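Local coordinates for protein AlyGC (Glaciecola chathamensis, PDB 5GKD) that degrades the polysaccharide alginate as a lyase of polysaccharide lyase family 6, probably by beta-elimination at a calcium-containing active site, at residues Val247-Phe252 and Thr412-Ile417; Leu397-Ala402 and Tyr408-Gln413; Val434-Gly439 and Asn510-Gly515; Ser550-Leu555 and Tyr561-Ala566. All coordinates share one frame; numbering follows the deposited sequence.

Interaction 1 (Val247-Phe252 and Thr412-Ile417); sequences VENNVF and TQLEPI
Asn-249 and Val-251 are the two residues of 247-252 that carry this contact, meeting Leu-414 and Pro-416 of the irregular chain 412-417. Asn-249 interrupts strand 246-253 with a left-handed backbone conformation (phi 63°), which asparagine tolerates better than most residues other than glycine. Its CB is touched by one methyl of Leu-414, CD2, at 3.6 Å. The torsion about CA-CB sets CG anti to the carbonyl carbon and beside the backbone N (chi1 -46°), which carries the amide to its partners: OD1 bonds Asn-274 ND2, and ND2 bonds Asn-227 OD1. The leucine methyl lies 4.1 Å from Asn-249 OD1. Asn-250 turns its side chain the other way, where its amide bonds Asn-228 N and Ile-225 O. Where the strand resumes, Val-251 points toward the loop, and its CG2 meets Pro-416 CG at 4.0 Å. A branched residue suits the strand here, and the rigid proline ring offers a compact apolar partner from a chain without regular structure. Burial is modest and the contact between the two segments is essentially apolar. It lays the loop against neighbouring strands of the parallel beta-helix, 224-231, 246-253 and 271-278: Leu-414 also touches Asn-274 and Val-251 leans on Tyr-276, both of strand 271-278, while Pro-416 and Ile-417 reach Val-229 of strand 224-231.

Interaction 2 (Leu397-Ala402 and Tyr408-Gln413); sequences LLYPEA and YGVSTQ
Tyr-399 reaches across to Ser-411, its OH donating a short hydrogen bond of 2.5 Å to Ser-411 O. The carbonyl is approached from the side, with a C=O...donor angle of 131° and the hydroxyl tilted 24° from the carbonyl plane. With CG anti to the carbonyl carbon of its own residue (chi1 -66°), the ring is sent to the loop. Val-410 O sits at its edge, 3.4 Å from Tyr-399 CE2, and Val-410 CG1 packs 3.7 Å from that same ring carbon. Thr-412 brings its CG2 methyl obliquely over the ring, 4.1 Å from the Tyr-399 centroid, in an off-centre CH-pi contact. Tyrosine suits the place because its apolar ring carries the para hydroxyl far enough to reach the loop's backbone. One shell out, Ser-411 OG accepts from Gln-413 N at 3.1 Å, an ST turn that includes the gripped carbonyl, while Asn-395 ND2 supplies a second partner for Tyr-399 OH. Gly-409, at backbone angles open to few other residues, leads into Val-410. Strand 398-400 pairs antiparallel with 390-392, and the facing loop lies along the beta-helix: Val-410 touches Tyr-276 of strand 271-278, and its N bonds Thr-315 of strand 310-317.

Interaction 3 (Val434-Gly439 and Asn510-Gly515); sequences VAFGSG and NLTLDG
A type II beta turn from Ala-435 to Ser-438 presents Phe-436 to strand 510-514, with the CA atoms of Phe-436 and Thr-512 7.5 Å apart. Glycine at 437 fits the third position of such a turn, where phi is positive. Ser-438 tightens it, its OG donating to Ala-435 O at 2.7 Å, beside a weak bond to that carbonyl from Ser-438 N. Thr-512 has OG1 beside the backbone N (chi1 -70°), which places it 3.1 Å above the plane of the Phe-436 ring, over its centre, with Thr-512 CB in a CH-pi contact, 4.2 Å from the centroid. At the rim, Phe-436 CZ meets Asn-510 CB at 3.8 Å, and Leu-511 N lies in the ring plane. Asn-510 spends its amide on others: OD1 bonds Arg-544 N and ND2 bonds Thr-482 OG1. Arg-544 also forms a cation-pi contact with Phe-436 and donates from NH2 to Val-434 O, so one arginine meets the ring and holds the chain just before the turn. The small threonine makes room for an aromatic here, while Leu-511 points away from the turn. The arrangement is that of a connecting loop laid over a second parallel beta-helix, just before its first strand, 441-444.

Interaction 4 (Ser550-Leu555 and Tyr561-Ala566); sequences STFENL and YHFFDA
Phe-552 and Leu-555, from strand 551-555, meet Tyr-561 and Phe-563 just beyond a short connecting loop. The tight part has two centres. In one, Leu-555 lies on the tyrosine: its CB sits 3.8 Å from the centroid of the Tyr-561 ring and only 12° off the ring normal, a CH-pi contact squarely over the face. With CG anti to its own backbone N (chi1 -165°), Tyr-561 spreads this face beneath the leucine, and Leu-555 O comes within 3.3 Å of Tyr-561 CB. The other is aromatic. Phe-563 turns its edge to the face of Phe-552 in a T-shaped pair, CE1 of Phe-563 approaching CD2 of Phe-552 to 3.5 Å, with centroids 4.8 Å apart and planes at 67°. Leu-555 CD2 bridges the two clusters more loosely, 4.2 Å from Phe-563 CB. The outer side contrasts with this interior. Thr-551, Glu-553 and Asn-554 are partly exposed on the strand, and His-562 points away, its ND1 bonded to the backbone N of Asp-588. Phe-582 extends the aromatic cluster, meeting Phe-563 edge-to-face, and Leu-531 touches Leu-555, Tyr-561 and Phe-563. Since the chain turns a corner at Phe-563, these rings fill the angle between two faces of the beta-helix. Across the two segments the chemistry is one of dispersion and weak aromatic electrostatics, consistent with cohesion that rests on close shape matching and on exclusion of water.

From the N terminus, the chain first builds a parallel beta-helix, and interaction 1 closes a span of about 160 residues, several coils of it, when 412-417 returns to strand 246-253. Interaction 2 falls late in that span and ends on the same stretch, sharing Thr-412 and Gln-413; it closes a short loop from 397-402 to 408-413. Leu-397 packs on Leu-414, Pro-416 and Val-251, so the two form one continuous patch. The chain then enters a second parallel beta-helix. Interaction 3 closes its opening stretch onto strand 510-514, and interaction 4 follows in series as a tight local loop. These last two touch through Gly-515 N with Ser-550 OG and Leu-513 with Phe-552. Interaction 4 lies about 51 Å from interaction 1, centre to centre.

Interaction 1 (Val247-Phe252 and Thr412-Ile417)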
loop_
_atom_site.group_PDB
_atom_site.type_symbol
_atom_site.label_atom_id
_atom_site.label_comp_id
_atom_site.label_asym_id
_atom_site.label_seq_id
_atom_site.Cartn_x
_atom_site.Cartn_y
_atom_site.Cartn_z
ATOM N N VAL A 247 34.252 -24.556 -9.992
ATOM C CA VAL A 247 32.939 -25.139 -9.757
ATOM C C VAL A 247 33.089 -26.624 -10.077
ATOM O O VAL A 247 33.272 -26.996 -11.249
ATOM C CB VAL A 247 31.864 -24.491 -10.642
ATOM C CG1 VAL A 247 30.550 -25.230 -10.540
ATOM C CG2 VAL A 247 31.709 -23.014 -10.333
ATOM N N GLU A 248 33.007 -27.476 -9.056
ATOM C CA GLU A 248 33.480 -28.843 -9.206
ATOM C C GLU A 248 32.711 -29.813 -8.309
ATOM O O GLU A 248 32.301 -29.461 -7.207
ATOM C CB GLU A 248 34.989 -28.826 -8.957
ATOM C CG GLU A 248 35.506 -29.282 -7.641
ATOM C CD GLU A 248 37.022 -29.233 -7.611
ATOM O OE1 GLU A 248 37.580 -28.532 -6.747
ATOM O OE2 GLU A 248 37.647 -29.860 -8.482
ATOM N N ASN A 249 32.448 -31.012 -8.827
ATOM C CA ASN A 249 31.816 -32.107 -8.083
ATOM C C ASN A 249 30.396 -31.795 -7.609
ATOM O O ASN A 249 29.888 -32.474 -6.718
ATOM C CB ASN A 249 32.637 -32.536 -6.857
ATOM C CG ASN A 249 34.108 -32.696 -7.150
ATOM O OD1 ASN A 249 34.514 -32.992 -8.270
ATOM N ND2 ASN A 249 34.922 -32.514 -6.127
ATOM N N ASN A 250 29.730 -30.799 -8.173
ATOM C CA ASN A 250 28.364 -30.512 -7.786
ATOM C C ASN A 250 27.381 -31.410 -8.523
ATOM O O ASN A 250 27.658 -31.921 -9.610
ATOM C CB ASN A 250 28.041 -29.045 -8.066
ATOM C CG ASN A 250 28.950 -28.112 -7.299
ATOM O OD1 ASN A 250 28.810 -27.962 -6.086
ATOM N ND2 ASN A 250 29.911 -27.515 -7.990
ATOM N N VAL A 251 26.209 -31.573 -7.927
ATOM C CA VAL A 251 25.162 -32.450 -8.430
ATOM C C VAL A 251 23.835 -31.692 -8.454
ATOM O O VAL A 251 23.403 -31.157 -7.430
ATOM C CB VAL A 251 25.042 -33.722 -7.566
ATOM C CG1 VAL A 251 23.830 -34.539 -7.986
ATOM C CG2 VAL A 251 26.308 -34.557 -7.651
ATOM N N PHE A 252 23.169 -31.693 -9.609
ATOM C CA PHE A 252 21.907 -30.993 -9.827
ATOM C C PHE A 252 20.837 -32.010 -10.208
ATOM O O PHE A 252 20.880 -32.581 -11.309
ATOM C CB PHE A 252 22.031 -29.955 -10.941
ATOM C CG PHE A 252 23.002 -28.849 -10.669
ATOM C CD1 PHE A 252 24.364 -29.060 -10.744
ATOM C CD2 PHE A 252 22.542 -27.573 -10.412
ATOM C CE1 PHE A 252 25.247 -28.017 -10.524
ATOM C CE2 PHE A 252 23.406 -26.530 -10.185
ATOM C CZ PHE A 252 24.760 -26.746 -10.233
ATOM N N THR A 412 33.295 -41.720 -11.367
ATOM C CA THR A 412 32.489 -42.681 -10.618
ATOM C C THR A 412 32.646 -42.554 -9.105
ATOM O O THR A 412 31.838 -43.137 -8.372
ATOM C CB THR A 412 32.849 -44.123 -11.006
ATOM O OG1 THR A 412 34.254 -44.334 -10.799
ATOM C CG2 THR A 412 32.482 -44.427 -12.449
ATOM N N GLN A 413 33.667 -41.849 -8.610
ATOM C CA GLN A 413 33.834 -41.757 -7.158
ATOM C C GLN A 413 33.044 -40.626 -6.499
ATOM O O GLN A 413 33.125 -40.479 -5.279
ATOM C CB GLN A 413 35.321 -41.581 -6.805
ATOM C CG GLN A 413 36.136 -42.831 -7.022
ATOM C CD GLN A 413 36.933 -42.789 -8.296
ATOM O OE1 GLN A 413 36.450 -43.130 -9.346
ATOM N NE2 GLN A 413 38.172 -42.389 -8.206
ATOM N N LEU A 414 32.260 -39.861 -7.243
ATOM C CA LEU A 414 31.407 -38.866 -6.608
ATOM C C LEU A 414 30.498 -39.538 -5.586
ATOM O O LEU A 414 30.028 -40.658 -5.792
ATOM C CB LEU A 414 30.569 -38.130 -7.644
ATOM C CG LEU A 414 31.212 -37.046 -8.507
ATOM C CD1 LEU A 414 30.185 -36.510 -9.453
ATOM C CD2 LEU A 414 31.788 -35.936 -7.648
ATOM N N GLU A 415 30.281 -38.858 -4.461
ATOM C CA GLU A 415 29.349 -39.310 -3.429
ATOM C C GLU A 415 28.501 -38.122 -2.998
ATOM O O GLU A 415 28.878 -37.369 -2.093
ATOM C CB GLU A 415 30.090 -39.924 -2.242
ATOM C CG GLU A 415 30.934 -41.126 -2.627
ATOM C CD GLU A 415 31.396 -41.935 -1.434
ATOM O OE1 GLU A 415 31.329 -43.185 -1.502
ATOM O OE2 GLU A 415 31.829 -41.327 -0.430
ATOM N N PRO A 416 27.361 -37.910 -3.650
ATOM C CA PRO A 416 26.520 -36.750 -3.334
ATOM C C PRO A 416 26.082 -36.771 -1.882
ATOM O O PRO A 416 25.607 -37.789 -1.380
ATOM C CB PRO A 416 25.312 -36.921 -4.268
ATOM C CG PRO A 416 25.777 -37.836 -5.340
ATOM C CD PRO A 416 26.800 -38.730 -4.734
ATOM N N ILE A 417 26.213 -35.624 -1.216
ATOM C CA ILE A 417 25.719 -35.521 0.150
ATOM C C ILE A 417 24.202 -35.663 0.158
ATOM O O ILE A 417 23.505 -35.193 -0.753
ATOM C CB ILE A 417 26.180 -34.206 0.798
ATOM C CG1 ILE A 417 25.909 -34.243 2.303
ATOM C CG2 ILE A 417 25.548 -32.995 0.148
ATOM C CD1 ILE A 417 27.082 -33.769 3.112
#

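Interaction 2 (Leu397-Ala402 and Tyr408-Gln413)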
loop_
_atom_site.group_PDB
_atom_site.type_symbol
_atom_site.label_atom_id
_atom_site.label_comp_id
_atom_site.label_asym_id
_atom_site.label_seq_id
_atom_site.Cartn_x
_atom_site.Cartn_y
_atom_site.Cartn_z
ATOM N N LEU A 397 23.910 -41.684 -9.131
ATOM C CA LEU A 397 24.197 -40.999 -10.380
ATOM C C LEU A 397 24.239 -41.966 -11.561
ATOM O O LEU A 397 24.636 -43.128 -11.425
ATOM C CB LEU A 397 25.519 -40.244 -10.294
ATOM C CG LEU A 397 25.711 -39.268 -9.133
ATOM C CD1 LEU A 397 27.069 -38.614 -9.245
ATOM C CD2 LEU A 397 24.605 -38.230 -9.110
ATOM N N LEU A 398 23.855 -41.450 -12.731
ATOM C CA LEU A 398 23.857 -42.220 -13.969
ATOM C C LEU A 398 25.235 -42.231 -14.616
ATOM O O LEU A 398 25.899 -41.194 -14.713
ATOM C CB LEU A 398 22.842 -41.637 -14.954
ATOM C CG LEU A 398 21.371 -41.799 -14.594
ATOM C CD1 LEU A 398 20.514 -40.940 -15.511
ATOM C CD2 LEU A 398 20.980 -43.261 -14.700
ATOM N N TYR A 399 25.650 -43.407 -15.083
ATOM C CA TYR A 399 26.897 -43.609 -15.805
ATOM C C TYR A 399 26.670 -44.478 -17.033
ATOM O O TYR A 399 25.807 -45.359 -17.025
ATOM C CB TYR A 399 27.952 -44.275 -14.910
ATOM C CG TYR A 399 28.399 -43.408 -13.765
ATOM C CD1 TYR A 399 27.710 -43.408 -12.556
ATOM C CD2 TYR A 399 29.510 -42.594 -13.887
ATOM C CE1 TYR A 399 28.120 -42.618 -11.496
ATOM C CE2 TYR A 399 29.922 -41.800 -12.847
ATOM C CZ TYR A 399 29.225 -41.808 -11.653
ATOM O OH TYR A 399 29.662 -41.003 -10.630
ATOM N N PRO A 400 27.430 -44.256 -18.103
ATOM C CA PRO A 400 27.427 -45.207 -19.221
ATOM C C PRO A 400 27.714 -46.621 -18.731
ATOM O O PRO A 400 28.556 -46.834 -17.858
ATOM C CB PRO A 400 28.557 -44.702 -20.128
ATOM C CG PRO A 400 28.789 -43.278 -19.731
ATOM C CD PRO A 400 28.463 -43.214 -18.262
ATOM N N GLU A 401 26.988 -47.593 -19.291
ATOM C CA GLU A 401 27.283 -48.997 -19.010
ATOM C C GLU A 401 28.716 -49.344 -19.384
ATOM O O GLU A 401 29.380 -50.110 -18.682
ATOM C CB GLU A 401 26.323 -49.918 -19.760
ATOM C CG GLU A 401 24.873 -49.732 -19.389
ATOM C CD GLU A 401 24.019 -50.946 -19.619
ATOM O OE1 GLU A 401 24.226 -51.673 -20.613
ATOM O OE2 GLU A 401 23.092 -51.162 -18.814
ATOM N N ALA A 402 29.195 -48.806 -20.497
ATOM C CA ALA A 402 30.513 -49.165 -21.007
ATOM C C ALA A 402 31.598 -48.485 -20.187
ATOM O O ALA A 402 31.599 -47.259 -20.049
ATOM C CB ALA A 402 30.644 -48.766 -22.477
ATOM N N TYR A 408 34.374 -40.186 -20.243
ATOM C CA TYR A 408 33.625 -38.992 -20.564
ATOM C C TYR A 408 32.697 -38.679 -19.407
ATOM O O TYR A 408 32.080 -39.578 -18.821
ATOM C CB TYR A 408 32.810 -39.161 -21.844
ATOM C CG TYR A 408 33.633 -39.556 -23.056
ATOM C CD1 TYR A 408 33.866 -40.890 -23.356
ATOM C CD2 TYR A 408 34.164 -38.594 -23.902
ATOM C CE1 TYR A 408 34.606 -41.259 -24.475
ATOM C CE2 TYR A 408 34.904 -38.946 -25.014
ATOM C CZ TYR A 408 35.124 -40.284 -25.295
ATOM O OH TYR A 408 35.869 -40.635 -26.393
ATOM N N GLY A 409 32.580 -37.401 -19.111
ATOM C CA GLY A 409 31.695 -36.992 -18.055
ATOM C C GLY A 409 32.323 -37.210 -16.690
ATOM O O GLY A 409 33.539 -37.235 -16.522
ATOM N N VAL A 410 31.454 -37.427 -15.730
ATOM C CA VAL A 410 31.734 -37.320 -14.308
ATOM C C VAL A 410 32.424 -38.590 -13.799
ATOM O O VAL A 410 32.166 -39.702 -14.268
ATOM C CB VAL A 410 30.380 -37.035 -13.615
ATOM C CG1 VAL A 410 29.956 -38.123 -12.677
ATOM C CG2 VAL A 410 30.301 -35.630 -13.035
ATOM N N SER A 411 33.322 -38.418 -12.833
ATOM C CA SER A 411 33.969 -39.532 -12.151
ATOM C C SER A 411 32.965 -40.426 -11.428
ATOM O O SER A 411 31.934 -39.974 -10.915
ATOM C CB SER A 411 34.987 -38.998 -11.145
ATOM O OG SER A 411 35.489 -40.046 -10.349
ATOM N N THR A 412 33.295 -41.720 -11.367
ATOM C CA THR A 412 32.489 -42.681 -10.618
ATOM C C THR A 412 32.646 -42.554 -9.105
ATOM O O THR A 412 31.838 -43.137 -8.372
ATOM C CB THR A 412 32.849 -44.123 -11.006
ATOM O OG1 THR A 412 34.254 -44.334 -10.799
ATOM C CG2 THR A 412 32.482 -44.427 -12.449
ATOM N N GLN A 413 33.667 -41.849 -8.610
ATOM C CA GLN A 413 33.834 -41.757 -7.158
ATOM C C GLN A 413 33.044 -40.626 -6.499
ATOM O O GLN A 413 33.125 -40.479 -5.279
ATOM C CB GLN A 413 35.321 -41.581 -6.805
ATOM C CG GLN A 413 36.136 -42.831 -7.022
ATOM C CD GLN A 413 36.933 -42.789 -8.296
ATOM O OE1 GLN A 413 36.450 -43.130 -9.346
ATOM N NE2 GLN A 413 38.172 -42.389 -8.206
#

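Interaction 3 (Val434-Gly439 and Asn510-Gly515)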
loop_
_atom_site.group_PDB
_atom_site.type_symbol
_atom_site.label_atom_id
_atom_site.label_comp_id
_atom_site.label_asym_id
_atom_site.label_seq_id
_atom_site.Cartn_x
_atom_site.Cartn_y
_atom_site.Cartn_z
ATOM N N VAL A 434 0.908 -26.036 2.210
ATOM C CA VAL A 434 -0.276 -26.847 2.480
ATOM C C VAL A 434 -0.993 -27.124 1.162
ATOM O O VAL A 434 -1.259 -26.205 0.377
ATOM C CB VAL A 434 -1.223 -26.152 3.470
ATOM C CG1 VAL A 434 -2.481 -27.019 3.692
ATOM C CG2 VAL A 434 -0.534 -25.888 4.789
ATOM N N ALA A 435 -1.308 -28.391 0.916
ATOM C CA ALA A 435 -1.964 -28.763 -0.323
ATOM C C ALA A 435 -3.459 -28.513 -0.226
ATOM O O ALA A 435 -4.064 -28.675 0.836
ATOM C CB ALA A 435 -1.708 -30.234 -0.642
ATOM N N PHE A 436 -4.057 -28.119 -1.347
ATOM C CA PHE A 436 -5.506 -27.977 -1.397
ATOM C C PHE A 436 -6.169 -29.331 -1.174
ATOM O O PHE A 436 -5.785 -30.325 -1.790
ATOM C CB PHE A 436 -5.941 -27.404 -2.740
ATOM C CG PHE A 436 -5.771 -25.916 -2.860
ATOM C CD1 PHE A 436 -6.504 -25.048 -2.067
ATOM C CD2 PHE A 436 -4.920 -25.385 -3.810
ATOM C CE1 PHE A 436 -6.352 -23.668 -2.197
ATOM C CE2 PHE A 436 -4.783 -24.016 -3.954
ATOM C CZ PHE A 436 -5.496 -23.159 -3.143
ATOM N N GLY A 437 -7.162 -29.370 -0.287
ATOM C CA GLY A 437 -7.888 -30.604 -0.069
ATOM C C GLY A 437 -7.132 -31.662 0.698
ATOM O O GLY A 437 -7.536 -32.829 0.687
ATOM N N SER A 438 -6.047 -31.290 1.369
ATOM C CA SER A 438 -5.304 -32.211 2.209
ATOM C C SER A 438 -5.910 -32.347 3.594
ATOM O O SER A 438 -5.452 -33.183 4.377
ATOM C CB SER A 438 -3.859 -31.730 2.339
ATOM O OG SER A 438 -3.840 -30.426 2.877
ATOM N N GLY A 439 -6.896 -31.527 3.926
ATOM C CA GLY A 439 -7.588 -31.568 5.196
ATOM C C GLY A 439 -8.848 -32.403 5.124
ATOM O O GLY A 439 -8.902 -33.416 4.416
ATOM N N ASN A 510 -4.765 -19.274 0.913
ATOM C CA ASN A 510 -4.753 -19.766 -0.453
ATOM C C ASN A 510 -6.156 -20.301 -0.708
ATOM O O ASN A 510 -6.743 -20.928 0.172
ATOM C CB ASN A 510 -3.681 -20.859 -0.682
ATOM C CG ASN A 510 -2.263 -20.420 -0.263
ATOM O OD1 ASN A 510 -1.614 -19.660 -0.962
ATOM N ND2 ASN A 510 -1.780 -20.931 0.870
ATOM N N LEU A 511 -6.706 -20.037 -1.892
ATOM C CA LEU A 511 -8.133 -20.220 -2.113
ATOM C C LEU A 511 -8.405 -21.000 -3.391
ATOM O O LEU A 511 -7.867 -20.666 -4.448
ATOM C CB LEU A 511 -8.847 -18.861 -2.183
ATOM C CG LEU A 511 -10.345 -18.901 -2.520
ATOM C CD1 LEU A 511 -11.123 -19.666 -1.449
ATOM C CD2 LEU A 511 -10.936 -17.497 -2.721
ATOM N N THR A 512 -9.247 -22.026 -3.291
ATOM C CA THR A 512 -9.861 -22.660 -4.447
ATOM C C THR A 512 -11.366 -22.469 -4.368
ATOM O O THR A 512 -11.973 -22.737 -3.327
ATOM C CB THR A 512 -9.526 -24.146 -4.528
ATOM O OG1 THR A 512 -8.142 -24.314 -4.859
ATOM C CG2 THR A 512 -10.390 -24.839 -5.584
ATOM N N LEU A 513 -11.952 -21.959 -5.444
ATOM C CA LEU A 513 -13.393 -21.910 -5.631
ATOM C C LEU A 513 -13.757 -22.923 -6.706
ATOM O O LEU A 513 -13.162 -22.924 -7.788
ATOM C CB LEU A 513 -13.871 -20.516 -6.046
ATOM C CG LEU A 513 -13.625 -19.344 -5.103
ATOM C CD1 LEU A 513 -14.100 -18.058 -5.727
ATOM C CD2 LEU A 513 -14.316 -19.560 -3.793
ATOM N N ASP A 514 -14.741 -23.766 -6.414
ATOM C CA ASP A 514 -15.100 -24.870 -7.296
ATOM C C ASP A 514 -16.624 -24.950 -7.360
ATOM O O ASP A 514 -17.279 -25.257 -6.358
ATOM C CB ASP A 514 -14.476 -26.169 -6.786
ATOM C CG ASP A 514 -14.743 -27.348 -7.690
ATOM O OD1 ASP A 514 -15.362 -27.159 -8.761
ATOM O OD2 ASP A 514 -14.300 -28.465 -7.335
ATOM N N GLY A 515 -17.188 -24.631 -8.521
ATOM C CA GLY A 515 -18.611 -24.795 -8.729
ATOM C C GLY A 515 -19.512 -23.810 -8.018
ATOM O O GLY A 515 -20.687 -24.092 -7.830
#

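Interaction 4 (Ser550-Leu555 and Tyr561-Ala566)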
loop_
_atom_site.group_PDB
_atom_site.type_symbol
_atom_site.label_atom_id
_atom_site.label_comp_id
_atom_site.label_asym_id
_atom_site.label_seq_id
_atom_site.Cartn_x
_atom_site.Cartn_y
_atom_site.Cartn_z
ATOM N N SER A 550 -17.061 -22.107 -12.000
ATOM C CA SER A 550 -17.804 -21.135 -11.223
ATOM C C SER A 550 -18.359 -20.040 -12.116
ATOM O O SER A 550 -17.915 -19.834 -13.242
ATOM C CB SER A 550 -16.928 -20.527 -10.116
ATOM O OG SER A 550 -16.494 -21.534 -9.227
ATOM N N THR A 551 -19.334 -19.326 -11.580
ATOM C CA THR A 551 -20.028 -18.285 -12.314
ATOM C C THR A 551 -20.101 -17.035 -11.455
ATOM O O THR A 551 -20.424 -17.108 -10.268
ATOM C CB THR A 551 -21.449 -18.739 -12.705
ATOM O OG1 THR A 551 -21.365 -19.969 -13.423
ATOM C CG2 THR A 551 -22.126 -17.692 -13.573
ATOM N N PHE A 552 -19.820 -15.890 -12.063
ATOM C CA PHE A 552 -19.762 -14.626 -11.342
ATOM C C PHE A 552 -20.498 -13.595 -12.178
ATOM O O PHE A 552 -20.109 -13.344 -13.321
ATOM C CB PHE A 552 -18.303 -14.202 -11.085
ATOM C CG PHE A 552 -17.469 -15.268 -10.404
ATOM C CD1 PHE A 552 -16.779 -16.204 -11.153
ATOM C CD2 PHE A 552 -17.380 -15.332 -9.019
ATOM C CE1 PHE A 552 -16.025 -17.172 -10.548
ATOM C CE2 PHE A 552 -16.633 -16.311 -8.411
ATOM C CZ PHE A 552 -15.955 -17.236 -9.174
ATOM N N GLU A 553 -21.555 -13.005 -11.622
ATOM C CA GLU A 553 -22.442 -12.152 -12.395
ATOM C C GLU A 553 -22.797 -10.883 -11.646
ATOM O O GLU A 553 -22.851 -10.857 -10.415
ATOM C CB GLU A 553 -23.757 -12.851 -12.742
ATOM C CG GLU A 553 -23.651 -13.898 -13.808
ATOM C CD GLU A 553 -25.012 -14.456 -14.181
ATOM O OE1 GLU A 553 -26.008 -14.102 -13.505
ATOM O OE2 GLU A 553 -25.082 -15.242 -15.151
ATOM N N ASN A 554 -23.088 -9.841 -12.422
ATOM C CA ASN A 554 -23.729 -8.628 -11.920
ATOM C C ASN A 554 -22.819 -7.858 -10.964
ATOM O O ASN A 554 -23.254 -7.368 -9.919
ATOM C CB ASN A 554 -25.071 -8.962 -11.266
ATOM C CG ASN A 554 -26.051 -9.587 -12.251
ATOM O OD1 ASN A 554 -26.152 -9.154 -13.398
ATOM N ND2 ASN A 554 -26.759 -10.622 -11.807
ATOM N N LEU A 555 -21.538 -7.763 -11.322
ATOM C CA LEU A 555 -20.612 -6.857 -10.653
ATOM C C LEU A 555 -20.741 -5.475 -11.295
ATOM O O LEU A 555 -19.799 -4.914 -11.858
ATOM C CB LEU A 555 -19.183 -7.383 -10.733
ATOM C CG LEU A 555 -18.758 -8.537 -9.809
ATOM C CD1 LEU A 555 -19.355 -9.863 -10.223
ATOM C CD2 LEU A 555 -17.240 -8.630 -9.770
ATOM N N TYR A 561 -16.187 -1.836 -10.576
ATOM C CA TYR A 561 -16.407 -3.006 -9.736
ATOM C C TYR A 561 -15.542 -4.118 -10.309
ATOM O O TYR A 561 -15.915 -4.760 -11.290
ATOM C CB TYR A 561 -17.879 -3.393 -9.718
ATOM C CG TYR A 561 -18.294 -4.345 -8.622
ATOM C CD1 TYR A 561 -17.379 -5.193 -8.007
ATOM C CD2 TYR A 561 -19.614 -4.384 -8.189
ATOM C CE1 TYR A 561 -17.775 -6.056 -7.006
ATOM C CE2 TYR A 561 -20.010 -5.233 -7.186
ATOM C CZ TYR A 561 -19.098 -6.067 -6.603
ATOM O OH TYR A 561 -19.508 -6.914 -5.604
ATOM N N HIS A 562 -14.390 -4.348 -9.682
ATOM C CA HIS A 562 -13.412 -5.306 -10.172
ATOM C C HIS A 562 -13.681 -6.695 -9.626
ATOM O O HIS A 562 -14.201 -6.868 -8.521
ATOM C CB HIS A 562 -12.005 -4.873 -9.779
ATOM C CG HIS A 562 -11.741 -3.429 -10.045
ATOM N ND1 HIS A 562 -11.708 -2.905 -11.319
ATOM C CD2 HIS A 562 -11.512 -2.394 -9.205
ATOM C CE1 HIS A 562 -11.472 -1.607 -11.250
ATOM N NE2 HIS A 562 -11.349 -1.273 -9.980
ATOM N N PHE A 563 -13.303 -7.699 -10.411
ATOM C CA PHE A 563 -13.404 -9.060 -9.904
ATOM C C PHE A 563 -12.242 -9.393 -8.959
ATOM O O PHE A 563 -12.464 -9.912 -7.859
ATOM C CB PHE A 563 -13.459 -10.058 -11.062
ATOM C CG PHE A 563 -13.416 -11.479 -10.616
ATOM C CD1 PHE A 563 -14.539 -12.086 -10.076
ATOM C CD2 PHE A 563 -12.247 -12.206 -10.701
ATOM C CE1 PHE A 563 -14.495 -13.393 -9.642
ATOM C CE2 PHE A 563 -12.196 -13.509 -10.279
ATOM C CZ PHE A 563 -13.323 -14.106 -9.743
ATOM N N PHE A 564 -10.995 -9.127 -9.379
ATOM C CA PHE A 564 -9.834 -9.425 -8.545
ATOM C C PHE A 564 -8.865 -8.253 -8.550
ATOM O O PHE A 564 -8.422 -7.818 -9.615
ATOM C CB PHE A 564 -9.091 -10.696 -8.986
ATOM C CG PHE A 564 -7.934 -11.048 -8.081
ATOM C CD1 PHE A 564 -8.141 -11.760 -6.915
ATOM C CD2 PHE A 564 -6.648 -10.612 -8.371
ATOM C CE1 PHE A 564 -7.088 -12.053 -6.064
ATOM C CE2 PHE A 564 -5.586 -10.902 -7.528
ATOM C CZ PHE A 564 -5.811 -11.631 -6.372
ATOM N N ASP A 565 -8.487 -7.793 -7.357
ATOM C CA ASP A 565 -7.614 -6.635 -7.184
ATOM C C ASP A 565 -6.423 -7.043 -6.323
ATOM O O ASP A 565 -6.576 -7.285 -5.125
ATOM C CB ASP A 565 -8.384 -5.474 -6.545
ATOM C CG ASP A 565 -7.617 -4.148 -6.610
ATOM O OD1 ASP A 565 -6.855 -3.930 -7.568
ATOM O OD2 ASP A 565 -7.783 -3.319 -5.703
ATOM N N ALA A 566 -5.243 -7.124 -6.930
ATOM C CA ALA A 566 -4.033 -7.492 -6.211
ATOM C C ALA A 566 -3.531 -6.318 -5.378
ATOM O O ALA A 566 -3.466 -5.190 -5.863
ATOM C CB ALA A 566 -2.942 -7.943 -7.188
#